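Local structure of putative isomerase YbhH (Escherichia coli, 6OTV) at residues 192-197 with 285-290; 265-270 with 275-280; 320-325 with 330-335. The protein is probably an isomerase of the PrpF family, built on the diaminopimelate epimerase fold, though its substrate is not established. All coordinates share one frame; numbering follows the deposited sequence.

Contact 1 of 3, residues 192-197 with 285-290; sequences IDMAMP and ISSSCA
I192 and M194, where strand 187-193 turns toward strand 197-202, press on S287 and S288 of helix 279-290, the helix enclosed by strands as in the diaminopimelate epimerase fold. I192 reaches across with a fully extended chain: CG1 stands anti to the backbone N (chi1 -172°) and the zigzag continues to CD1. This methyl lies 4.1 Å from the backbone N of S288 and 4.2 Å from S287 CB. M194 instead folds at chi2 and chi3, curling its chain alongside S287. Its CG is 3.9 Å from S287 CB, and its terminal CE approaches S287 OG at 3.3 Å. Serines suit this buried face because they are slim, and each hydroxyl can turn back onto its own helix. S287 OG bonds to I283 O, while S288 OG donates to I285 O at 2.7 Å, a carbonyl that also accepts from C289 N. Satisfied within the helix, the hydroxyls can lie beside the flexible methionine and branched isoleucine without needing a partner from them. Around this interface, I192 also packs on V198 and I200 of strand 197-202, M194 on I283 one helical turn back, and S286 faces V319 and L321 of strand 315-322.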
loop_
_atom_site.group_PDB
_atom_site.type_symbol
_atom_site.label_atom_id
_atom_site.label_comp_id
_atom_site.label_asym_id
_atom_site.label_seq_id
_atom_site.Cartn_x
_atom_site.Cartn_y
_atom_site.Cartn_z
ATOM N N ILE A 192 13.021 -19.833 -0.291
ATOM C CA ILE A 192 12.601 -18.500 0.114
ATOM C C ILE A 192 11.653 -17.940 -0.939
ATOM O O ILE A 192 11.791 -18.208 -2.138
ATOM C CB ILE A 192 13.815 -17.568 0.343
ATOM C CG1 ILE A 192 13.378 -16.235 0.952
ATOM C CG2 ILE A 192 14.576 -17.346 -0.952
ATOM C CD1 ILE A 192 14.536 -15.336 1.334
ATOM N N ASP A 193 10.667 -17.177 -0.475
ATOM C CA ASP A 193 9.646 -16.560 -1.318
ATOM C C ASP A 193 9.721 -15.052 -1.093
ATOM O O ASP A 193 9.031 -14.508 -0.226
ATOM C CB ASP A 193 8.260 -17.122 -0.985
ATOM C CG ASP A 193 7.190 -16.682 -1.970
ATOM O OD1 ASP A 193 7.525 -16.037 -2.986
ATOM O OD2 ASP A 193 6.006 -16.988 -1.725
ATOM N N MET A 194 10.579 -14.382 -1.864
ATOM C CA MET A 194 10.745 -12.928 -1.815
ATOM C C MET A 194 10.688 -12.415 -3.250
ATOM O O MET A 194 11.649 -12.584 -4.008
ATOM C CB MET A 194 12.055 -12.534 -1.138
ATOM C CG MET A 194 11.943 -12.306 0.362
ATOM S SD MET A 194 10.975 -10.840 0.785
ATOM C CE MET A 194 11.980 -9.541 0.076
ATOM N N ALA A 195 9.553 -11.812 -3.618
ATOM C CA ALA A 195 9.274 -11.333 -4.973
ATOM C C ALA A 195 9.189 -12.479 -5.977
ATOM O O ALA A 195 8.587 -12.332 -7.045
ATOM C CB ALA A 195 10.321 -10.307 -5.421
ATOM N N MET A 196 9.771 -13.623 -5.640
ATOM C CA MET A 196 9.768 -14.804 -6.490
ATOM C C MET A 196 10.105 -16.019 -5.637
ATOM O O MET A 196 11.056 -15.973 -4.847
ATOM C CB MET A 196 10.771 -14.652 -7.637
ATOM C CG MET A 196 10.919 -15.885 -8.521
ATOM S SD MET A 196 9.443 -16.245 -9.499
ATOM C CE MET A 196 9.372 -14.793 -10.543
ATOM N N PRO A 197 9.341 -17.106 -5.736
ATOM C CA PRO A 197 9.739 -18.355 -5.067
ATOM C C PRO A 197 10.965 -18.940 -5.752
ATOM O O PRO A 197 10.936 -19.242 -6.946
ATOM C CB PRO A 197 8.511 -19.260 -5.235
ATOM C CG PRO A 197 7.389 -18.340 -5.603
ATOM C CD PRO A 197 8.012 -17.214 -6.360
ATOM N N ILE A 285 17.485 -13.432 -3.899
ATOM C CA ILE A 285 18.861 -13.804 -3.575
ATOM C C ILE A 285 19.474 -12.803 -2.603
ATOM O O ILE A 285 20.116 -13.187 -1.617
ATOM C CB ILE A 285 19.697 -13.920 -4.860
ATOM C CG1 ILE A 285 19.119 -15.005 -5.763
ATOM C CG2 ILE A 285 21.149 -14.215 -4.521
ATOM C CD1 ILE A 285 19.464 -14.819 -7.215
ATOM N N SER A 286 19.297 -11.507 -2.869
ATOM C CA SER A 286 19.836 -10.497 -1.965
ATOM C C SER A 286 19.218 -10.616 -0.576
ATOM O O SER A 286 19.895 -10.391 0.434
ATOM C CB SER A 286 19.608 -9.098 -2.542
ATOM O OG SER A 286 18.223 -8.821 -2.671
ATOM N N SER A 287 17.932 -10.980 -0.508
ATOM C CA SER A 287 17.276 -11.160 0.784
ATOM C C SER A 287 17.909 -12.297 1.575
ATOM O O SER A 287 18.147 -12.166 2.782
ATOM C CB SER A 287 15.783 -11.421 0.587
ATOM O OG SER A 287 15.145 -10.305 -0.005
ATOM N N SER A 288 18.186 -13.423 0.914
ATOM C CA SER A 288 18.830 -14.534 1.605
ATOM C C SER A 288 20.212 -14.150 2.115
ATOM O O SER A 288 20.672 -14.698 3.121
ATOM C CB SER A 288 18.925 -15.748 0.685
ATOM O OG SER A 288 19.837 -15.515 -0.374
ATOM N N CYS A 289 20.883 -13.208 1.446
ATOM C CA CYS A 289 22.169 -12.730 1.949
ATOM C C CYS A 289 22.016 -11.988 3.269
ATOM O O CYS A 289 22.919 -12.034 4.112
ATOM C CB CYS A 289 22.844 -11.822 0.921
ATOM S SG CYS A 289 23.394 -12.648 -0.587
ATOM N N ALA A 290 20.892 -11.297 3.466
ATOM C CA ALA A 290 20.689 -10.512 4.675
ATOM C C ALA A 290 20.005 -11.296 5.783
ATOM O O ALA A 290 20.284 -11.052 6.962
ATOM C CB ALA A 290 19.869 -9.257 4.359
#

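Contact 2 of 3, residues 265-270 with 275-280; sequences VRYFMP and RALAIT. With PO4 (phosphate ion), chain I.
Y267 reaches from strand 263-267 alongside L277 and A278, on the approach to helix 279-290. Its CB lies 3.8 Å from L277 CD1. The same methyl follows the start of the ring obliquely, 3.7 Å from Y267 CD1, and the two side chains cross at about a right angle. Farther out, Y267 CE2 meets A278 CB at 3.7 Å, and A278 N stands over one ring face, offset toward the rim. At the tip, Y267 OH has A278 CB at 3.9 Å and T280 OG1 at 4.2 Å. With CG anti to the backbone N (chi1 -171°), the ring projects along this path. A broad aromatic suits a place that must span three residues; L277, forked at its end, also turns both methyls to V265 CG2. Between the backbones a water accepts from Y267 N (2.7 Å) and donates to A276 O. A278, the N-cap, has no side-chain hydroxyl or carboxylate to cap the helix; instead I279 N donates to phosphate O4 at 3.0 Å. G94 N and N95 ND2 bind the same ion, probably from the crystallisation liquor. Its position at two helix starts implies a site suited to anions, consistent with the active-site cleft of diaminopimelate epimerase relatives.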
loop_
_atom_site.group_PDB
_atom_site.type_symbol
_atom_site.label_atom_id
_atom_site.label_comp_id
_atom_site.label_asym_id
_atom_site.label_seq_id
_atom_site.Cartn_x
_atom_site.Cartn_y
_atom_site.Cartn_z
ATOM N N VAL A 265 25.488 -15.686 -9.298
ATOM C CA VAL A 265 24.315 -16.539 -9.427
ATOM C C VAL A 265 24.179 -17.036 -10.861
ATOM O O VAL A 265 24.668 -16.423 -11.813
ATOM C CB VAL A 265 23.012 -15.825 -8.987
ATOM C CG1 VAL A 265 23.130 -15.296 -7.559
ATOM C CG2 VAL A 265 22.651 -14.710 -9.957
ATOM N N ARG A 266 23.506 -18.178 -10.993
ATOM C CA ARG A 266 23.050 -18.706 -12.275
ATOM C C ARG A 266 21.558 -18.976 -12.135
ATOM O O ARG A 266 21.155 -19.868 -11.382
ATOM C CB ARG A 266 23.812 -19.974 -12.665
ATOM C CG ARG A 266 25.262 -19.724 -13.060
ATOM C CD ARG A 266 25.344 -18.803 -14.268
ATOM N NE ARG A 266 26.722 -18.527 -14.674
ATOM C CZ ARG A 266 27.438 -17.486 -14.253
ATOM N NH1 ARG A 266 26.919 -16.611 -13.401
ATOM N NH2 ARG A 266 28.681 -17.319 -14.686
ATOM N N TYR A 267 20.748 -18.205 -12.855
ATOM C CA TYR A 267 19.302 -18.156 -12.659
ATOM C C TYR A 267 18.615 -19.059 -13.678
ATOM O O TYR A 267 18.707 -18.818 -14.886
ATOM C CB TYR A 267 18.814 -16.711 -12.788
ATOM C CG TYR A 267 17.374 -16.461 -12.394
ATOM C CD1 TYR A 267 16.987 -16.459 -11.061
ATOM C CD2 TYR A 267 16.410 -16.184 -13.357
ATOM C CE1 TYR A 267 15.673 -16.214 -10.696
ATOM C CE2 TYR A 267 15.092 -15.937 -13.001
ATOM C CZ TYR A 267 14.730 -15.953 -11.670
ATOM O OH TYR A 267 13.422 -15.708 -11.311
ATOM N N PHE A 268 17.924 -20.086 -13.196
ATOM C CA PHE A 268 17.238 -21.030 -14.068
ATOM C C PHE A 268 15.747 -20.716 -14.131
ATOM O O PHE A 268 15.126 -20.390 -13.114
ATOM C CB PHE A 268 17.478 -22.467 -13.602
ATOM C CG PHE A 268 18.856 -22.974 -13.925
ATOM C CD1 PHE A 268 19.095 -23.659 -15.106
ATOM C CD2 PHE A 268 19.918 -22.744 -13.063
ATOM C CE1 PHE A 268 20.365 -24.120 -15.414
ATOM C CE2 PHE A 268 21.189 -23.203 -13.366
ATOM C CZ PHE A 268 21.412 -23.891 -14.542
ATOM N N MET A 269 15.170 -20.831 -15.335
ATOM C CA MET A 269 13.861 -20.243 -15.606
ATOM C C MET A 269 12.725 -21.216 -15.923
ATOM O O MET A 269 11.881 -20.889 -16.767
ATOM C CB MET A 269 13.980 -19.270 -16.782
ATOM C CG MET A 269 15.153 -18.311 -16.704
ATOM S SD MET A 269 15.394 -17.417 -18.257
ATOM C CE MET A 269 15.851 -18.752 -19.358
ATOM N N PRO A 270 12.624 -22.397 -15.285
ATOM C CA PRO A 270 13.448 -23.142 -14.329
ATOM C C PRO A 270 14.354 -24.164 -15.003
ATOM O O PRO A 270 15.191 -24.777 -14.342
ATOM C CB PRO A 270 12.407 -23.845 -13.444
ATOM C CG PRO A 270 11.052 -23.472 -14.005
ATOM C CD PRO A 270 11.296 -23.014 -15.396
ATOM N N ARG A 275 20.386 -15.684 -19.292
ATOM C CA ARG A 275 21.593 -15.004 -19.752
ATOM C C ARG A 275 22.005 -13.870 -18.821
ATOM O O ARG A 275 23.176 -13.473 -18.821
ATOM C CB ARG A 275 21.384 -14.465 -21.167
ATOM C CG ARG A 275 20.945 -15.522 -22.170
ATOM C CD ARG A 275 22.124 -16.093 -22.944
ATOM N NE ARG A 275 22.406 -15.327 -24.158
ATOM C CZ ARG A 275 23.295 -14.343 -24.237
ATOM N NH1 ARG A 275 24.001 -13.994 -23.171
ATOM N NH2 ARG A 275 23.481 -13.707 -25.387
ATOM N N ALA A 276 21.070 -13.333 -18.043
ATOM C CA ALA A 276 21.372 -12.317 -17.045
ATOM C C ALA A 276 20.751 -12.716 -15.714
ATOM O O ALA A 276 21.116 -13.747 -15.141
ATOM C CB ALA A 276 20.866 -10.945 -17.495
ATOM N N LEU A 277 19.801 -11.921 -15.226
ATOM C CA LEU A 277 19.149 -12.198 -13.955
ATOM C C LEU A 277 17.861 -11.393 -13.871
ATOM O O LEU A 277 17.848 -10.201 -14.188
ATOM C CB LEU A 277 20.064 -11.860 -12.771
ATOM C CG LEU A 277 19.418 -11.923 -11.386
ATOM C CD1 LEU A 277 18.991 -13.345 -11.048
ATOM C CD2 LEU A 277 20.355 -11.369 -10.328
ATOM N N ALA A 278 16.786 -12.047 -13.438
ATOM C CA ALA A 278 15.520 -11.353 -13.245
ATOM C C ALA A 278 15.569 -10.487 -11.992
ATOM O O ALA A 278 16.179 -10.855 -10.983
ATOM C CB ALA A 278 14.370 -12.356 -13.142
ATOM N N ILE A 279 14.919 -9.322 -12.065
ATOM C CA ILE A 279 14.877 -8.414 -10.921
ATOM C C ILE A 279 14.255 -9.106 -9.713
ATOM O O ILE A 279 14.755 -8.989 -8.586
ATOM C CB ILE A 279 14.116 -7.126 -11.288
ATOM C CG1 ILE A 279 14.813 -6.403 -12.445
ATOM C CG2 ILE A 279 13.981 -6.215 -10.071
ATOM C CD1 ILE A 279 16.233 -5.998 -12.140
ATOM N N THR A 280 13.161 -9.841 -9.928
ATOM C CA THR A 280 12.531 -10.561 -8.826
ATOM C C THR A 280 13.479 -11.593 -8.234
ATOM O O THR A 280 13.554 -11.748 -7.009
ATOM C CB THR A 280 11.238 -11.227 -9.295
ATOM O OG1 THR A 280 11.523 -12.128 -10.371
ATOM C CG2 THR A 280 10.243 -10.180 -9.766
HETATM P P PO4 I . 13.475 -8.958 -15.579
HETATM O O1 PO4 I . 13.357 -10.306 -16.256
HETATM O O2 PO4 I . 13.210 -7.860 -16.581
HETATM O O3 PO4 I . 12.483 -8.873 -14.439
HETATM O O4 PO4 I . 14.874 -8.785 -15.039
HETATM O O HOH W 1 21.600 -16.622 -14.819
#

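Contact 3 of 3, residues 320-325 with 330-335; sequences HLSNEG and TLRASV. With EDO (1,2-ethanediol), chain O.
H320, S322, R332 and S334 project from one face of an antiparallel hairpin, L321 and A333 from the other, and at its loop end N323 and T330 meet at about a right angle. On the polar face, in one of the two modelled conformers of H320, S334 OG sits at the edge of the imidazole, near its plane, and lies 3.4 Å from H320 CB. In that conformer a water lies in the ring plane and appears bonded to ND1; it is also in the guanidinium plane of R332, where it accepts from NH2, and its third partner is S334 OG. These residues tolerate a wet surface, and the water sits between the positive guanidinium and a histidine that may or may not be charged. S322 OG, anti to its own nitrogen (chi1 161°), stands over a face of the R332 guanidinium. Ethanediol O2 lies over a guanidinium face too and bonds to S322 OG at 3.0 Å.

On the opposite face L321 CD2 packs against A333 CB at 3.6 Å, an apolar contact with a methyl small enough to take the leucine close. Separately, L331 CD1 lies against a backbone oxygen, S322 O, at 3.4 Å. Backbone pairing holds the register, with R332 N bonding almost straight to S322 O (2.7 Å, 171°) and H320 exchanging bonds with S334.

Past S322, the N323 amide takes over. Its OD1 accepts from T330 OG1 at 2.6 Å and from G325 N at 2.8 Å, the latter closing an Asx turn; ND2 bonds to D327 O. Asparagine suits the spot, since one flat group both accepts and donates and is thereby fixed in rotation.

In the fold, L321 and A333 face helix 279-290, touching A290 and I283 respectively. Strand 158-163 pairs antiparallel with strand 332-344, its T162 packing on R332 and S334, while S66, S67 and P69 of the second subunit pack on E324, T330 and R332.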
loop_
_atom_site.group_PDB
_atom_site.type_symbol
_atom_site.label_atom_id
_atom_site.label_comp_id
_atom_site.label_asym_id
_atom_site.label_seq_id
_atom_site.Cartn_x
_atom_site.Cartn_y
_atom_site.Cartn_z
ATOM N N HIS A 320 19.407 -2.595 -3.098
ATOM C CA HIS A 320 19.467 -1.947 -1.795
ATOM C C HIS A 320 18.426 -2.580 -0.884
ATOM O O HIS A 320 17.233 -2.592 -1.209
ATOM C CB HIS A 320 19.235 -0.441 -1.913
ATOM C CG HIS A 320 19.366 0.288 -0.611
ATOM N ND1 HIS A 320 18.276 0.684 0.135
ATOM C CD2 HIS A 320 20.460 0.680 0.085
ATOM C CE1 HIS A 320 18.693 1.295 1.229
ATOM N NE2 HIS A 320 20.014 1.306 1.223
ATOM N N LEU A 321 18.878 -3.116 0.241
ATOM C CA LEU A 321 18.006 -3.707 1.242
ATOM C C LEU A 321 17.881 -2.784 2.448
ATOM O O LEU A 321 18.748 -1.949 2.716
ATOM C CB LEU A 321 18.529 -5.076 1.685
ATOM C CG LEU A 321 18.327 -6.233 0.710
ATOM C CD1 LEU A 321 18.612 -7.549 1.405
ATOM C CD2 LEU A 321 16.915 -6.222 0.156
ATOM N N SER A 322 16.784 -2.957 3.179
ATOM C CA SER A 322 16.441 -2.099 4.303
ATOM C C SER A 322 15.343 -2.780 5.104
ATOM O O SER A 322 14.487 -3.468 4.541
ATOM C CB SER A 322 15.983 -0.716 3.821
ATOM O OG SER A 322 15.246 -0.037 4.821
ATOM N N ASN A 323 15.373 -2.584 6.420
ATOM C CA ASN A 323 14.364 -3.200 7.279
ATOM C C ASN A 323 14.220 -2.360 8.542
ATOM O O ASN A 323 15.165 -2.264 9.329
ATOM C CB ASN A 323 14.747 -4.639 7.611
ATOM C CG ASN A 323 13.577 -5.444 8.150
ATOM O OD1 ASN A 323 12.609 -4.887 8.669
ATOM N ND2 ASN A 323 13.662 -6.765 8.027
ATOM N N GLU A 324 13.046 -1.760 8.731
ATOM C CA GLU A 324 12.741 -1.024 9.951
ATOM C C GLU A 324 12.059 -1.882 11.005
ATOM O O GLU A 324 11.831 -1.399 12.119
ATOM C CB GLU A 324 11.853 0.186 9.644
ATOM C CG GLU A 324 12.542 1.284 8.855
ATOM C CD GLU A 324 13.390 2.187 9.727
ATOM O OE1 GLU A 324 13.399 1.993 10.962
ATOM O OE2 GLU A 324 14.043 3.099 9.176
ATOM N N GLY A 325 11.719 -3.129 10.681
ATOM C CA GLY A 325 11.110 -4.037 11.620
ATOM C C GLY A 325 12.072 -5.108 12.099
ATOM O O GLY A 325 13.291 -5.014 11.940
ATOM N N THR A 330 9.056 -7.533 6.803
ATOM C CA THR A 330 9.188 -6.098 6.601
ATOM C C THR A 330 10.449 -5.734 5.827
ATOM O O THR A 330 10.775 -4.549 5.715
ATOM C CB THR A 330 9.167 -5.371 7.948
ATOM O OG1 THR A 330 10.226 -5.862 8.779
ATOM C CG2 THR A 330 7.833 -5.592 8.649
ATOM N N LEU A 331 11.160 -6.723 5.294
ATOM C CA LEU A 331 12.366 -6.457 4.519
ATOM C C LEU A 331 11.996 -5.768 3.210
ATOM O O LEU A 331 11.177 -6.282 2.441
ATOM C CB LEU A 331 13.111 -7.765 4.257
ATOM C CG LEU A 331 14.419 -7.689 3.469
ATOM C CD1 LEU A 331 15.379 -6.727 4.139
ATOM C CD2 LEU A 331 15.049 -9.067 3.340
ATOM N N ARG A 332 12.595 -4.608 2.952
ATOM C CA ARG A 332 12.277 -3.796 1.784
ATOM C C ARG A 332 13.470 -3.770 0.836
ATOM O O ARG A 332 14.604 -3.527 1.264
ATOM C CB ARG A 332 11.902 -2.372 2.197
ATOM C CG ARG A 332 11.010 -1.634 1.203
ATOM C CD ARG A 332 10.876 -0.169 1.588
ATOM N NE ARG A 332 12.171 0.503 1.538
ATOM C CZ ARG A 332 12.391 1.742 1.964
ATOM N NH1 ARG A 332 11.399 2.453 2.480
ATOM N NH2 ARG A 332 13.607 2.267 1.876
ATOM N N ALA A 333 13.209 -4.012 -0.447
ATOM C CA ALA A 333 14.242 -4.047 -1.473
ATOM C C ALA A 333 13.966 -2.984 -2.526
ATOM O O ALA A 333 12.814 -2.761 -2.910
ATOM C CB ALA A 333 14.317 -5.422 -2.143
ATOM N N SER A 334 15.027 -2.333 -2.996
ATOM C CA SER A 334 14.909 -1.348 -4.058
ATOM C C SER A 334 16.057 -1.524 -5.040
ATOM O O SER A 334 17.143 -1.987 -4.681
ATOM C CB SER A 334 14.892 0.087 -3.508
ATOM O OG SER A 334 16.076 0.371 -2.785
ATOM N N VAL A 335 15.798 -1.157 -6.291
ATOM C CA VAL A 335 16.766 -1.275 -7.374
ATOM C C VAL A 335 16.730 0.015 -8.181
ATOM O O VAL A 335 15.671 0.631 -8.341
ATOM C CB VAL A 335 16.468 -2.507 -8.260
ATOM C CG1 VAL A 335 17.316 -2.494 -9.519
ATOM C CG2 VAL A 335 16.708 -3.793 -7.479
HETATM C C1 EDO O . 10.225 -1.021 6.543
HETATM O O1 EDO O . 10.764 -2.256 7.032
HETATM C C2 EDO O . 10.951 -0.576 5.277
HETATM O O2 EDO O . 12.301 -0.212 5.589
HETATM O O HOH W 2 15.391 0.162 0.363
#

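In the fold
Followed from the N terminus, the chain first enters contact 1 at residues 192-197, the end of strand 187-193, and returns to close it 88 residues later on helix 279-290. Contact 2 is nested inside that long loop: a short connection after strand 263-267 brings 275-280 back beside it and starts the same helix. The two also touch directly, M196 against T280 and Y267, and I285 against V265. Contact 3 follows in series, a short hairpin closure between strands 315-322 and 332-344. There L331 packs on S287, so helix 279-290 is gripped by residues of strands and their adjoining loops from all three contacts.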